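Local coordinates for RNA-binding protein 12 (Homo sapiens, PDB 2EK1) that probably binds RNA through an RNA recognition motif and is found here as a dimer, at residues Q40-S45 with M61-S66. Sequence-based numbering, arbitrary orientation.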
ATOM      1  N   GLN A  40     -15.239 -10.272  -1.791  1.00 27.98           N
ATOM      2  CA  GLN A  40     -15.502  -9.076  -0.938  1.00 29.02           C
ATOM      3  C   GLN A  40     -14.329  -8.182  -0.446  1.00 27.68           C
ATOM      4  O   GLN A  40     -14.287  -7.567   0.644  1.00 28.01           O
ATOM      5  CB  GLN A  40     -16.377  -9.498   0.227  1.00 31.29           C
ATOM      6  CG  GLN A  40     -17.759 -10.060  -0.184  1.00 34.30           C
ATOM      7  CD  GLN A  40     -17.716 -11.258  -1.167  1.00 36.29           C
ATOM      8  OE1 GLN A  40     -18.271 -11.185  -2.271  1.00 35.31           O
ATOM      9  NE2 GLN A  40     -17.061 -12.343  -0.768  1.00 36.27           N
ATOM     10  N   VAL A  41     -13.351  -8.098  -1.314  1.00 26.71           N
ATOM     11  CA  VAL A  41     -12.236  -7.245  -1.088  1.00 24.50           C
ATOM     12  C   VAL A  41     -12.869  -5.860  -1.208  1.00 23.56           C
ATOM     13  O   VAL A  41     -13.727  -5.644  -2.039  1.00 23.17           O
ATOM     14  CB  VAL A  41     -11.249  -7.539  -2.238  1.00 23.49           C
ATOM     15  CG1 VAL A  41     -11.787  -6.986  -3.531  1.00 24.20           C
ATOM     16  CG2 VAL A  41      -9.924  -7.003  -1.972  1.00 25.75           C
ATOM     17  N   ILE A  42     -12.449  -4.902  -0.403  1.00 24.01           N
ATOM     18  CA  ILE A  42     -12.936  -3.560  -0.479  1.00 22.81           C
ATOM     19  C   ILE A  42     -12.316  -2.953  -1.734  1.00 25.55           C
ATOM     20  O   ILE A  42     -11.066  -2.809  -1.807  1.00 24.49           O
ATOM     21  CB  ILE A  42     -12.463  -2.761   0.714  1.00 21.50           C
ATOM     22  CG1 ILE A  42     -13.036  -3.424   1.984  1.00 21.01           C
ATOM     23  CG2 ILE A  42     -12.853  -1.360   0.505  1.00 21.09           C
ATOM     24  CD1 ILE A  42     -12.552  -2.882   3.305  1.00 22.10           C
ATOM     25  N   PRO A  43     -13.165  -2.498  -2.702  1.00 26.36           N
ATOM     26  CA  PRO A  43     -12.668  -1.939  -3.961  1.00 27.12           C
ATOM     27  C   PRO A  43     -11.753  -0.694  -4.079  1.00 27.39           C
ATOM     28  O   PRO A  43     -11.072  -0.553  -5.131  1.00 28.61           O
ATOM     29  CB  PRO A  43     -13.957  -1.879  -4.848  1.00 27.63           C
ATOM     30  CG  PRO A  43     -15.088  -2.422  -3.964  1.00 28.12           C
ATOM     31  CD  PRO A  43     -14.593  -2.157  -2.566  1.00 26.87           C
ATOM     32  N   GLY A  44     -11.672   0.154  -3.043  1.00 26.91           N
ATOM     33  CA  GLY A  44     -10.781   1.330  -3.066  1.00 23.88           C
ATOM     34  C   GLY A  44      -9.628   1.179  -2.046  1.00 24.27           C
ATOM     35  O   GLY A  44      -8.947   2.170  -1.703  1.00 22.39           O
ATOM     36  N   SER A  45      -9.343  -0.078  -1.636  1.00 20.67           N
ATOM     37  CA  SER A  45      -8.324  -0.362  -0.600  1.00 20.12           C
ATOM     38  C   SER A  45      -7.015  -0.840  -1.214  1.00 20.33           C
ATOM     39  O   SER A  45      -6.063  -1.086  -0.481  1.00 21.86           O
ATOM     40  CB  SER A  45      -8.812  -1.503   0.381  1.00 20.06           C
ATOM     41  OG  SER A  45      -8.734  -2.810  -0.265  1.00 17.19           O
HETATM   42  N   MSE A  61      -1.183  -4.385  -0.917  1.00 19.61           N
HETATM   43  CA  MSE A  61      -1.889  -4.511   0.342  1.00 21.76           C
HETATM   44  C   MSE A  61      -3.292  -4.338  -0.194  1.00 22.31           C
HETATM   45  O   MSE A  61      -3.541  -3.520  -1.120  1.00 21.45           O
HETATM   46  CB  MSE A  61      -1.560  -3.362   1.294  1.00 23.18           C
HETATM   47  CG  MSE A  61      -0.079  -3.212   1.579  1.00 30.16           C
HETATM   48 SE   MSE A  61       0.182  -1.797   2.866  1.00 43.41          SE
HETATM   49  CE  MSE A  61      -0.128  -3.057   4.295  1.00 37.76           C
ATOM     50  N   VAL A  62      -4.197  -5.095   0.393  1.00 19.76           N
ATOM     51  CA  VAL A  62      -5.577  -5.097  -0.021  1.00 20.43           C
ATOM     52  C   VAL A  62      -6.401  -5.388   1.280  1.00 19.94           C
ATOM     53  O   VAL A  62      -5.930  -6.093   2.209  1.00 19.82           O
ATOM     54  CB  VAL A  62      -5.655  -6.201  -1.100  1.00 25.05           C
ATOM     55  CG1 VAL A  62      -6.612  -7.218  -0.771  1.00 22.79           C
ATOM     56  CG2 VAL A  62      -5.750  -5.620  -2.492  1.00 25.09           C
ATOM     57  N   ALA A  63      -7.599  -4.828   1.366  1.00 17.74           N
ATOM     58  CA  ALA A  63      -8.380  -5.007   2.606  1.00 19.17           C
ATOM     59  C   ALA A  63      -9.758  -5.604   2.386  1.00 17.59           C
ATOM     60  O   ALA A  63     -10.303  -5.505   1.351  1.00 16.74           O
ATOM     61  CB  ALA A  63      -8.501  -3.701   3.359  1.00 15.83           C
ATOM     62  N   PHE A  64     -10.286  -6.202   3.448  1.00 20.20           N
ATOM     63  CA  PHE A  64     -11.564  -6.860   3.435  1.00 20.56           C
ATOM     64  C   PHE A  64     -12.293  -6.314   4.664  1.00 23.70           C
ATOM     65  O   PHE A  64     -11.660  -5.887   5.684  1.00 20.66           O
ATOM     66  CB  PHE A  64     -11.351  -8.388   3.608  1.00 20.26           C
ATOM     67  CG  PHE A  64     -10.540  -9.007   2.512  1.00 20.71           C
ATOM     68  CD1 PHE A  64     -11.165  -9.590   1.394  1.00 19.31           C
ATOM     69  CD2 PHE A  64      -9.186  -8.962   2.550  1.00 17.88           C
ATOM     70  CE1 PHE A  64     -10.435 -10.119   0.360  1.00 18.75           C
ATOM     71  CE2 PHE A  64      -8.437  -9.513   1.469  1.00 18.66           C
ATOM     72  CZ  PHE A  64      -9.068 -10.087   0.390  1.00 17.06           C
ATOM     73  N   GLU A  65     -13.603  -6.385   4.553  1.00 22.83           N
ATOM     74  CA  GLU A  65     -14.498  -5.920   5.585  1.00 29.84           C
ATOM     75  C   GLU A  65     -14.361  -6.581   6.916  1.00 28.51           C
ATOM     76  O   GLU A  65     -14.538  -5.956   7.913  1.00 30.52           O
ATOM     77  CB  GLU A  65     -15.966  -5.995   5.126  1.00 30.14           C
ATOM     78  CG  GLU A  65     -16.294  -5.106   3.878  1.00 35.67           C
ATOM     79  CD  GLU A  65     -16.057  -3.615   4.080  1.00 40.58           C
ATOM     80  OE1 GLU A  65     -16.545  -2.777   3.255  1.00 43.17           O
ATOM     81  OE2 GLU A  65     -15.364  -3.236   5.067  1.00 44.13           O
ATOM     82  N   SER A  66     -14.034  -7.842   6.939  1.00 30.01           N
ATOM     83  CA  SER A  66     -13.888  -8.534   8.218  1.00 28.77           C
ATOM     84  C   SER A  66     -12.590  -9.370   8.270  1.00 29.45           C
ATOM     85  O   SER A  66     -11.965  -9.658   7.210  1.00 26.08           O
ATOM     86  CB  SER A  66     -15.078  -9.470   8.416  1.00 27.21           C
ATOM     87  OG  SER A  66     -15.090 -10.433   7.380  1.00 24.48           O
TER
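Val41 lays its CG2 methyl over one face of the Phe64 ring, a CH-pi contact 4.3 Å from the ring centroid and 26° off the normal. Its CA and CB approach CD1 and CE1 of the same ring, while Gln40 O comes at the ring obliquely. Val41 chi1 of 71° sets CG2 anti to the backbone N, from where CG2 also meets Val62 CG1 at 3.5 Å. One beta-branched methyl thus serves ring and neighbouring valine at once, and the broad apolar face of Phe64 accepts it. Leu33 and Ile32 of helix 29-35 and Ala70 and Ala73 of helix 67-77 continue this cluster: it belongs to the core of the RNA recognition motif, where two helices pack on one side of an antiparallel sheet. Here the loop between helix 29-35 and strand 47-50 docks on strand 59-64. Ile42 N gives Ala63 O a nearly straight bond, 2.8 Å long with an N-H...O angle of 171°. The amide of the same residue, Ala63 N, donates to Ser45 OG, also at 2.8 Å. That hydroxyl in turn donates to Ile42 O, in the carbonyl plane on a lone pair, and Ser45 N reaches the same oxygen, closing a type I turn from Ile42 to Ser45. Serine suits the spot because one short hydroxyl both accepts and donates. The small side chain of Ala63 lets its CB sit 3.7 Å from Ser45 CB. Farther out, exposed Glu65, bent at chi2, crosses Ile42 at about a right angle, its carboxylate flanking CD1 in van der Waals contact.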